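Local coordinates for protein manganese-dependent inorganic pyrophosphatase (Methanocaldococcus jannaschii, PDB 2EB0) that hydrolyses inorganic diphosphate to two phosphates, as a manganese-dependent family II pyrophosphatase with two metal ions in each subunit, at residues M1-H7 with C27-L32; K60-D66 with G80-I86; M271-F276 with P300-Y305. One frame throughout, in Å; residues are numbered along the deposited sequence.

In the fold
Interactions 1 and 2 belong to the same parallel sheet of the N-terminal DHH domain, their centres about 8 Å apart. Its four central strands run 28-31, 2-5, 61-65, 81-87, and the two contacts meet where strands 2-5 and 61-65 lie side by side, with the salt bridge between R2 and E61 joining them. At the C-terminal ends of these inner strands H7 and D66 bind the same manganese ion. Along the chain the three contacts follow one another in series. Interaction 3 packs two helices of the DHHA2 domain, about 33 Å from interaction 1 and about 30 Å from interaction 2, centre to centre; it lies in the other domain, away from the metal site.

Interaction 1 of 3, residues M1-H7 with C27-L32; sequences MRYVVGH and CYPARL. With MN (manganese (II) ion), chain F.
The first beta-alpha-beta unit of the DHH domain brings strand 2-5 beside strand 28-31, where the rings of Y3 and Y28 meet on one face of the sheet. The Y28 side chain lies across that of Y3, the planes turned 50° to each other. CD2 of Y28 sits over a face of the Y3 ring, while Y28 CB approaches Y3 CD1 to 3.4 Å. Paired in the parallel register, Y3 and Y28 leave on the same face; with CG anti to the carbonyl carbon in both (chi1 -64° for Y3, -50° for Y28), the rings are turned into contact with each other. M1, a poorly ordered residue, adds its CB at 3.4 Å from Y28 CE2. Replacing Y3 by an alanine would probably open a gap beside Y28 and leave that ring freer to turn.

Between the strands, Y28 N donates to R2 O at 3.0 Å and V4 N to Y28 O at 2.9 Å; the next bond, from A30 N to V4 O, is bent and weak. The chain crosses from one strand to the other through helix 12-25, and that helix packs on V4 and P29. Next to the helix-covered side of V4, its CG2 touches C27 SG at 3.4 Å.

Past V5 the chains draw apart and two waters bridge them: one receives a weak bond from G6 N and donates to A30 O, the other links H7 O to L32 N. The L32 side chain crosses V5 at about a right angle, its CG 3.5 Å from V5 CG1. Just past the strand end, H7 binds a manganese ion through NE2 at 2.4 Å, sharing it with D11 and D66.

Interaction 2 of 3, residues K60-D66 with G80-I86; sequences KEIILVD and GKLIAII. With MN (manganese (II) ion), chain F; MN (manganese (II) ion), chain E.
I63 and I83 both hold CG1 anti to the carbonyl carbon (chi1 -74° and -60°), and their side chains cross obliquely with I63 CG1 3.8 Å from I83 CB. I83 also reaches E61, whose extended chain passes near I83 CD1 while its carboxylate pairs with R2. On the face of L64, CD2 of L82 meets L64 CG at 4.1 Å, the two side chains crossing at about a right angle.

Strands 61-65 and 81-87 are neighbours in the parallel sheet of the DHH domain, and a beta bulge shifts their register between I62 and I63. It leaves I83 as the extra residue: I62 N donates to K81 O, coming from above the carbonyl plane, whereas I62 O accepts I83 N at 2.6 Å. Regular pairing then resumes from L64 N to A84 O and from I86 N to L64 O.

The last rung, D66 N to I86 O at 3.0 Å, holds the backbone of D66 as it leaves the strand. Its carboxylate bridges two manganese ions, OD1 at 2.2 Å from the ion it shares with H7 and OD2 at 2.3 Å from the other; S14 hydrogen-bonds to OD1 and T109 to OD2.

Interaction 3 of 3, residues M271-F276 with P300-Y305; sequences MFEKAF and PLERAY
M271 lies over a face of the Y305 ring in a combined CH-pi and Met-aromatic contact. Its CG is 3.5 Å from the ring centroid, 24° off the normal, and the sulfur follows at 4.5 Å from the same centroid. With CG anti to the backbone N (chi1 -166°) and the chain bent at chi2 and chi3, M271 SD also comes within 3.7 Å of A304 CB.

Apolar contacts fill the middle. A275 CB faces A304 CB at 3.8 Å and presses on L301 CD1 at 3.5 Å, a tight carbon pair. L301 CD1 also reaches the F276 ring, and P300 CG meets F276 CE2 at 3.5 Å.

The polar term is a single bond from K274 NZ to A304 O at 3.2 Å, made by an extended lysine whose approach is tilted slightly from the carbonyl plane. The hydroxyl of Y305 hydrogen-bonds to D247.

The segments cross at 116° with their axes 8.6 Å apart, and the small side chains of A275 and A304 meet between them. F272, L301 and Y305 also pack on strand 248-255, so the contact is helix-on-helix packing beside the mixed sheet of the DHHA2 domain.

Interaction 1 of 3, residues M1-H7 with C27-L32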
loop_
_atom_site.group_PDB
_atom_site.type_symbol
_atom_site.label_atom_id
_atom_site.label_comp_id
_atom_site.label_asym_id
_atom_site.label_seq_id
_atom_site.Cartn_x
_atom_site.Cartn_y
_atom_site.Cartn_z
ATOM N N MET B 1 0.787 11.768 -21.582
ATOM C CA MET B 1 0.589 10.300 -21.753
ATOM C C MET B 1 0.923 9.531 -20.469
ATOM O O MET B 1 0.979 10.111 -19.384
ATOM C CB MET B 1 1.453 9.781 -22.906
ATOM C CG MET B 1 1.135 10.389 -24.273
ATOM S SD MET B 1 1.666 12.109 -24.452
ATOM C CE MET B 1 0.127 12.994 -24.138
ATOM N N ARG B 2 1.147 8.227 -20.608
ATOM C CA ARG B 2 1.464 7.358 -19.473
ATOM C C ARG B 2 2.980 7.196 -19.272
ATOM O O ARG B 2 3.695 6.787 -20.177
ATOM C CB ARG B 2 0.813 5.986 -19.686
ATOM C CG ARG B 2 0.830 5.087 -18.466
ATOM C CD ARG B 2 0.314 3.703 -18.799
ATOM N NE ARG B 2 -1.068 3.711 -19.271
ATOM C CZ ARG B 2 -2.110 4.090 -18.537
ATOM N NH1 ARG B 2 -1.931 4.498 -17.291
ATOM N NH2 ARG B 2 -3.335 4.054 -19.047
ATOM N N TYR B 3 3.445 7.509 -18.066
ATOM C CA TYR B 3 4.857 7.441 -17.712
ATOM C C TYR B 3 5.126 6.601 -16.465
ATOM O O TYR B 3 4.353 6.630 -15.504
ATOM C CB TYR B 3 5.386 8.849 -17.428
ATOM C CG TYR B 3 5.367 9.798 -18.604
ATOM C CD1 TYR B 3 6.445 9.865 -19.481
ATOM C CD2 TYR B 3 4.272 10.631 -18.837
ATOM C CE1 TYR B 3 6.442 10.734 -20.560
ATOM C CE2 TYR B 3 4.256 11.504 -19.922
ATOM C CZ TYR B 3 5.346 11.549 -20.778
ATOM O OH TYR B 3 5.340 12.395 -21.863
ATOM N N VAL B 4 6.232 5.862 -16.489
ATOM C CA VAL B 4 6.671 5.067 -15.345
ATOM C C VAL B 4 7.866 5.868 -14.813
ATOM O O VAL B 4 8.843 6.074 -15.533
ATOM C CB VAL B 4 7.139 3.650 -15.765
ATOM C CG1 VAL B 4 7.652 2.884 -14.537
ATOM C CG2 VAL B 4 5.992 2.889 -16.421
ATOM N N VAL B 5 7.788 6.336 -13.571
ATOM C CA VAL B 5 8.870 7.146 -13.022
ATOM C C VAL B 5 9.358 6.728 -11.646
ATOM O O VAL B 5 8.582 6.277 -10.803
ATOM C CB VAL B 5 8.471 8.634 -12.913
ATOM C CG1 VAL B 5 9.718 9.498 -12.947
ATOM C CG2 VAL B 5 7.522 9.015 -14.030
ATOM N N GLY B 6 10.660 6.889 -11.438
ATOM C CA GLY B 6 11.268 6.571 -10.163
ATOM C C GLY B 6 11.294 7.840 -9.331
ATOM O O GLY B 6 10.669 8.836 -9.690
ATOM N N HIS B 7 12.034 7.822 -8.234
ATOM C CA HIS B 7 12.101 8.969 -7.339
ATOM C C HIS B 7 13.209 9.980 -7.641
ATOM O O HIS B 7 14.117 9.728 -8.444
ATOM C CB HIS B 7 12.258 8.467 -5.907
ATOM C CG HIS B 7 13.452 7.586 -5.703
ATOM N ND1 HIS B 7 14.746 8.026 -5.895
ATOM C CD2 HIS B 7 13.549 6.288 -5.325
ATOM C CE1 HIS B 7 15.586 7.037 -5.644
ATOM N NE2 HIS B 7 14.885 5.972 -5.295
ATOM N N CYS B 27 4.546 2.017 -22.183
ATOM C CA CYS B 27 4.390 3.452 -22.027
ATOM C C CYS B 27 5.774 4.080 -21.978
ATOM O O CYS B 27 6.760 3.416 -22.296
ATOM C CB CYS B 27 3.568 3.791 -20.779
ATOM S SG CYS B 27 4.157 3.085 -19.248
ATOM N N TYR B 28 5.859 5.347 -21.591
ATOM C CA TYR B 28 7.148 6.032 -21.555
ATOM C C TYR B 28 7.931 5.965 -20.247
ATOM O O TYR B 28 7.382 6.194 -19.165
ATOM C CB TYR B 28 6.970 7.511 -21.908
ATOM C CG TYR B 28 6.177 7.772 -23.166
ATOM C CD1 TYR B 28 6.480 7.110 -24.357
ATOM C CD2 TYR B 28 5.128 8.690 -23.169
ATOM C CE1 TYR B 28 5.756 7.353 -25.517
ATOM C CE2 TYR B 28 4.399 8.942 -24.326
ATOM C CZ TYR B 28 4.717 8.272 -25.496
ATOM O OH TYR B 28 3.997 8.520 -26.643
ATOM N N PRO B 29 9.235 5.652 -20.335
ATOM C CA PRO B 29 10.100 5.577 -19.158
ATOM C C PRO B 29 10.553 7.001 -18.857
ATOM O O PRO B 29 10.668 7.827 -19.769
ATOM C CB PRO B 29 11.254 4.710 -19.639
ATOM C CG PRO B 29 11.380 5.127 -21.072
ATOM C CD PRO B 29 9.931 5.131 -21.523
ATOM N N ALA B 30 10.814 7.304 -17.595
ATOM C CA ALA B 30 11.247 8.646 -17.257
ATOM C C ALA B 30 11.980 8.650 -15.927
ATOM O O ALA B 30 11.978 7.646 -15.199
ATOM C CB ALA B 30 10.045 9.585 -17.207
ATOM N N ARG B 31 12.600 9.791 -15.627
ATOM C CA ARG B 31 13.368 9.986 -14.406
ATOM C C ARG B 31 13.068 11.366 -13.815
ATOM O O ARG B 31 12.694 12.290 -14.534
ATOM C CB ARG B 31 14.863 9.853 -14.725
ATOM C CG ARG B 31 15.334 10.796 -15.823
ATOM C CD ARG B 31 16.692 10.389 -16.400
ATOM N NE ARG B 31 17.144 11.309 -17.447
ATOM C CZ ARG B 31 17.791 12.451 -17.212
ATOM N NH1 ARG B 31 18.072 12.822 -15.966
ATOM N NH2 ARG B 31 18.164 13.221 -18.224
ATOM N N LEU B 32 13.230 11.496 -12.503
ATOM C CA LEU B 32 12.966 12.754 -11.814
ATOM C C LEU B 32 14.240 13.488 -11.433
ATOM O O LEU B 32 14.185 14.515 -10.766
ATOM C CB LEU B 32 12.137 12.507 -10.542
ATOM C CG LEU B 32 10.685 12.038 -10.689
ATOM C CD1 LEU B 32 9.996 12.040 -9.325
ATOM C CD2 LEU B 32 9.941 12.961 -11.633
HETATM MN MN MN F . 15.666 3.723 -5.062
HETATM O O HOH W 1 13.195 6.629 -12.786
HETATM O O HOH W 2 13.906 8.786 -11.342
#

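Interaction 2 of 3, residues K60-D66 with G80-I86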
loop_
_atom_site.group_PDB
_atom_site.type_symbol
_atom_site.label_atom_id
_atom_site.label_comp_id
_atom_site.label_asym_id
_atom_site.label_seq_id
_atom_site.Cartn_x
_atom_site.Cartn_y
_atom_site.Cartn_z
ATOM N N LYS B 60 -0.440 14.269 -16.889
ATOM C CA LYS B 60 0.194 12.987 -17.177
ATOM C C LYS B 60 -0.423 11.833 -16.394
ATOM O O LYS B 60 -0.963 12.030 -15.304
ATOM C CB LYS B 60 1.690 13.046 -16.832
ATOM C CG LYS B 60 2.504 14.053 -17.620
ATOM C CD LYS B 60 3.980 13.991 -17.225
ATOM C CE LYS B 60 4.848 14.887 -18.114
ATOM N NZ LYS B 60 4.497 16.330 -18.001
ATOM N N GLU B 61 -0.355 10.631 -16.957
ATOM C CA GLU B 61 -0.838 9.459 -16.242
ATOM C C GLU B 61 0.440 8.862 -15.667
ATOM O O GLU B 61 1.356 8.480 -16.408
ATOM C CB GLU B 61 -1.533 8.471 -17.174
ATOM C CG GLU B 61 -2.973 8.844 -17.489
ATOM C CD GLU B 61 -3.707 7.739 -18.227
ATOM O OE1 GLU B 61 -4.904 7.917 -18.543
ATOM O OE2 GLU B 61 -3.084 6.689 -18.489
ATOM N N ILE B 62 0.501 8.791 -14.347
ATOM C CA ILE B 62 1.692 8.317 -13.673
ATOM C C ILE B 62 1.657 6.936 -13.032
ATOM O O ILE B 62 0.660 6.514 -12.438
ATOM C CB ILE B 62 2.105 9.321 -12.586
ATOM C CG1 ILE B 62 2.295 10.713 -13.200
ATOM C CG2 ILE B 62 3.365 8.845 -11.891
ATOM C CD1 ILE B 62 3.470 10.827 -14.158
ATOM N N ILE B 63 2.777 6.243 -13.176
ATOM C CA ILE B 63 2.992 4.940 -12.577
ATOM C C ILE B 63 4.322 5.110 -11.851
ATOM O O ILE B 63 5.377 5.265 -12.483
ATOM C CB ILE B 63 3.135 3.821 -13.620
ATOM C CG1 ILE B 63 1.769 3.492 -14.225
ATOM C CG2 ILE B 63 3.725 2.589 -12.963
ATOM C CD1 ILE B 63 1.797 2.398 -15.260
ATOM N N LEU B 64 4.263 5.103 -10.525
ATOM C CA LEU B 64 5.456 5.275 -9.714
ATOM C C LEU B 64 6.118 3.948 -9.390
ATOM O O LEU B 64 5.441 2.968 -9.101
ATOM C CB LEU B 64 5.103 5.984 -8.412
ATOM C CG LEU B 64 4.416 7.344 -8.553
ATOM C CD1 LEU B 64 4.054 7.870 -7.166
ATOM C CD2 LEU B 64 5.346 8.319 -9.276
ATOM N N VAL B 65 7.443 3.928 -9.470
ATOM C CA VAL B 65 8.219 2.747 -9.125
ATOM C C VAL B 65 9.288 3.160 -8.137
ATOM O O VAL B 65 9.805 4.272 -8.195
ATOM C CB VAL B 65 8.948 2.101 -10.335
ATOM C CG1 VAL B 65 7.952 1.395 -11.232
ATOM C CG2 VAL B 65 9.732 3.165 -11.107
ATOM N N ASP B 66 9.574 2.270 -7.197
ATOM C CA ASP B 66 10.636 2.489 -6.239
ATOM C C ASP B 66 10.446 3.588 -5.214
ATOM O O ASP B 66 11.422 4.044 -4.626
ATOM C CB ASP B 66 11.935 2.757 -6.987
ATOM C CG ASP B 66 13.142 2.353 -6.194
ATOM O OD1 ASP B 66 14.222 2.918 -6.443
ATOM O OD2 ASP B 66 13.009 1.456 -5.334
ATOM N N GLY B 80 -1.478 15.084 -11.294
ATOM C CA GLY B 80 -1.331 14.038 -12.282
ATOM C C GLY B 80 -2.388 12.979 -12.053
ATOM O O GLY B 80 -3.169 13.072 -11.115
ATOM N N LYS B 81 -2.412 11.969 -12.912
ATOM C CA LYS B 81 -3.373 10.881 -12.796
ATOM C C LYS B 81 -2.607 9.624 -12.369
ATOM O O LYS B 81 -2.110 8.878 -13.215
ATOM C CB LYS B 81 -4.053 10.659 -14.148
ATOM C CG LYS B 81 -5.436 10.043 -14.091
ATOM C CD LYS B 81 -5.398 8.538 -13.929
ATOM C CE LYS B 81 -6.800 7.953 -14.074
ATOM N NZ LYS B 81 -6.825 6.474 -13.913
ATOM N N LEU B 82 -2.519 9.402 -11.055
ATOM C CA LEU B 82 -1.808 8.248 -10.494
ATOM C C LEU B 82 -2.490 6.927 -10.860
ATOM O O LEU B 82 -3.596 6.644 -10.396
ATOM C CB LEU B 82 -1.732 8.370 -8.970
ATOM C CG LEU B 82 -0.390 8.115 -8.274
ATOM C CD1 LEU B 82 -0.635 7.869 -6.783
ATOM C CD2 LEU B 82 0.312 6.917 -8.895
ATOM N N ILE B 83 -1.817 6.122 -11.680
ATOM C CA ILE B 83 -2.335 4.828 -12.129
ATOM C C ILE B 83 -1.916 3.657 -11.224
ATOM O O ILE B 83 -2.738 2.804 -10.870
ATOM C CB ILE B 83 -1.842 4.497 -13.563
ATOM C CG1 ILE B 83 -2.307 5.572 -14.548
ATOM C CG2 ILE B 83 -2.332 3.108 -13.987
ATOM C CD1 ILE B 83 -3.802 5.570 -14.822
ATOM N N ALA B 84 -0.639 3.605 -10.855
ATOM C CA ALA B 84 -0.160 2.502 -10.024
ATOM C C ALA B 84 1.114 2.816 -9.260
ATOM O O ALA B 84 1.773 3.826 -9.502
ATOM C CB ALA B 84 0.076 1.251 -10.901
ATOM N N ILE B 85 1.440 1.933 -8.326
ATOM C CA ILE B 85 2.658 2.048 -7.544
ATOM C C ILE B 85 3.232 0.643 -7.383
ATOM O O ILE B 85 2.549 -0.258 -6.887
ATOM C CB ILE B 85 2.403 2.653 -6.145
ATOM C CG1 ILE B 85 1.935 4.108 -6.279
ATOM C CG2 ILE B 85 3.677 2.593 -5.324
ATOM C CD1 ILE B 85 1.697 4.810 -4.954
ATOM N N ILE B 86 4.471 0.469 -7.837
ATOM C CA ILE B 86 5.195 -0.795 -7.752
ATOM C C ILE B 86 6.447 -0.434 -6.966
ATOM O O ILE B 86 7.334 0.267 -7.468
ATOM C CB ILE B 86 5.558 -1.309 -9.147
ATOM C CG1 ILE B 86 4.284 -1.420 -9.991
ATOM C CG2 ILE B 86 6.255 -2.661 -9.043
ATOM C CD1 ILE B 86 3.263 -2.403 -9.441
HETATM MN MN MN F . 15.666 3.723 -5.062
HETATM MN MN MN E . 14.967 0.422 -4.743
#

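Interaction 3 of 3, residues M271-F276 with P300-Y305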
loop_
_atom_site.group_PDB
_atom_site.type_symbol
_atom_site.label_atom_id
_atom_site.label_comp_id
_atom_site.label_asym_id
_atom_site.label_seq_id
_atom_site.Cartn_x
_atom_site.Cartn_y
_atom_site.Cartn_z
ATOM N N MET B 271 15.656 13.233 19.178
ATOM C CA MET B 271 14.783 12.267 18.531
ATOM C C MET B 271 15.561 11.098 17.939
ATOM O O MET B 271 15.057 9.978 17.876
ATOM C CB MET B 271 13.957 12.943 17.439
ATOM C CG MET B 271 12.794 12.084 16.954
ATOM S SD MET B 271 11.647 11.594 18.281
ATOM C CE MET B 271 10.377 12.874 18.098
ATOM N N PHE B 272 16.792 11.368 17.513
ATOM C CA PHE B 272 17.665 10.353 16.930
ATOM C C PHE B 272 18.127 9.394 18.024
ATOM O O PHE B 272 18.021 8.167 17.896
ATOM C CB PHE B 272 18.893 11.014 16.301
ATOM C CG PHE B 272 19.866 10.038 15.703
ATOM C CD1 PHE B 272 19.739 9.631 14.380
ATOM C CD2 PHE B 272 20.899 9.510 16.472
ATOM C CE1 PHE B 272 20.629 8.710 13.824
ATOM C CE2 PHE B 272 21.796 8.588 15.934
ATOM C CZ PHE B 272 21.659 8.187 14.602
ATOM N N GLU B 273 18.651 9.973 19.097
ATOM C CA GLU B 273 19.135 9.196 20.224
ATOM C C GLU B 273 18.018 8.329 20.784
ATOM O O GLU B 273 18.264 7.231 21.265
ATOM C CB GLU B 273 19.680 10.126 21.306
ATOM C CG GLU B 273 21.024 10.745 20.967
ATOM C CD GLU B 273 21.450 11.788 21.989
ATOM O OE1 GLU B 273 22.666 12.080 22.081
ATOM O OE2 GLU B 273 20.561 12.323 22.692
ATOM N N LYS B 274 16.790 8.833 20.722
ATOM C CA LYS B 274 15.643 8.080 21.213
ATOM C C LYS B 274 15.382 6.941 20.229
ATOM O O LYS B 274 15.171 5.791 20.615
ATOM C CB LYS B 274 14.410 8.985 21.298
ATOM C CG LYS B 274 13.139 8.254 21.707
ATOM C CD LYS B 274 11.904 9.126 21.542
ATOM C CE LYS B 274 10.632 8.315 21.743
ATOM N NZ LYS B 274 9.400 9.051 21.321
ATOM N N ALA B 275 15.417 7.277 18.947
ATOM C CA ALA B 275 15.177 6.306 17.894
ATOM C C ALA B 275 16.157 5.130 17.927
ATOM O O ALA B 275 15.766 3.994 17.668
ATOM C CB ALA B 275 15.241 7.008 16.526
ATOM N N PHE B 276 17.417 5.393 18.268
ATOM C CA PHE B 276 18.416 4.329 18.270
ATOM C C PHE B 276 19.014 3.886 19.597
ATOM O O PHE B 276 20.103 3.305 19.622
ATOM C CB PHE B 276 19.541 4.687 17.293
ATOM C CG PHE B 276 19.064 4.878 15.886
ATOM C CD1 PHE B 276 18.591 6.117 15.458
ATOM C CD2 PHE B 276 18.999 3.794 15.010
ATOM C CE1 PHE B 276 18.054 6.274 14.182
ATOM C CE2 PHE B 276 18.465 3.939 13.730
ATOM C CZ PHE B 276 17.988 5.180 13.314
ATOM N N PRO B 300 12.822 2.890 12.945
ATOM C CA PRO B 300 12.966 3.359 14.328
ATOM C C PRO B 300 12.837 4.869 14.457
ATOM O O PRO B 300 12.363 5.377 15.473
ATOM C CB PRO B 300 14.356 2.866 14.713
ATOM C CG PRO B 300 15.098 2.995 13.432
ATOM C CD PRO B 300 14.117 2.422 12.422
ATOM N N LEU B 301 13.255 5.576 13.415
ATOM C CA LEU B 301 13.201 7.027 13.405
ATOM C C LEU B 301 11.762 7.535 13.237
ATOM O O LEU B 301 11.317 8.407 13.991
ATOM C CB LEU B 301 14.102 7.563 12.295
ATOM C CG LEU B 301 14.650 8.979 12.449
ATOM C CD1 LEU B 301 15.467 9.098 13.748
ATOM C CD2 LEU B 301 15.535 9.295 11.231
ATOM N N GLU B 302 11.025 7.005 12.263
ATOM C CA GLU B 302 9.646 7.463 12.102
ATOM C C GLU B 302 8.783 6.992 13.264
ATOM O O GLU B 302 7.795 7.634 13.603
ATOM C CB GLU B 302 9.026 6.978 10.793
ATOM C CG GLU B 302 7.536 7.280 10.718
ATOM C CD GLU B 302 6.934 6.995 9.357
ATOM O OE1 GLU B 302 7.270 5.947 8.763
ATOM O OE2 GLU B 302 6.114 7.819 8.890
ATOM N N ARG B 303 9.146 5.867 13.871
ATOM C CA ARG B 303 8.382 5.373 15.002
ATOM C C ARG B 303 8.617 6.291 16.186
ATOM O O ARG B 303 7.697 6.571 16.950
ATOM C CB ARG B 303 8.775 3.941 15.362
ATOM C CG ARG B 303 7.972 2.885 14.620
ATOM C CD ARG B 303 8.001 1.558 15.362
ATOM N NE ARG B 303 9.347 0.999 15.419
ATOM C CZ ARG B 303 9.961 0.425 14.389
ATOM N NH1 ARG B 303 9.343 0.329 13.217
ATOM N NH2 ARG B 303 11.194 -0.048 14.529
ATOM N N ALA B 304 9.848 6.767 16.332
ATOM C CA ALA B 304 10.176 7.676 17.425
ATOM C C ALA B 304 9.391 8.977 17.264
ATOM O O ALA B 304 8.799 9.473 18.217
ATOM C CB ALA B 304 11.674 7.969 17.441
ATOM N N TYR B 305 9.381 9.517 16.050
ATOM C CA TYR B 305 8.675 10.761 15.780
ATOM C C TYR B 305 7.179 10.747 16.050
ATOM O O TYR B 305 6.669 11.627 16.741
ATOM C CB TYR B 305 8.892 11.203 14.336
ATOM C CG TYR B 305 10.040 12.157 14.162
ATOM C CD1 TYR B 305 11.329 11.690 13.924
ATOM C CD2 TYR B 305 9.839 13.533 14.237
ATOM C CE1 TYR B 305 12.393 12.570 13.759
ATOM C CE2 TYR B 305 10.900 14.426 14.077
ATOM C CZ TYR B 305 12.173 13.936 13.836
ATOM O OH TYR B 305 13.222 14.807 13.660
#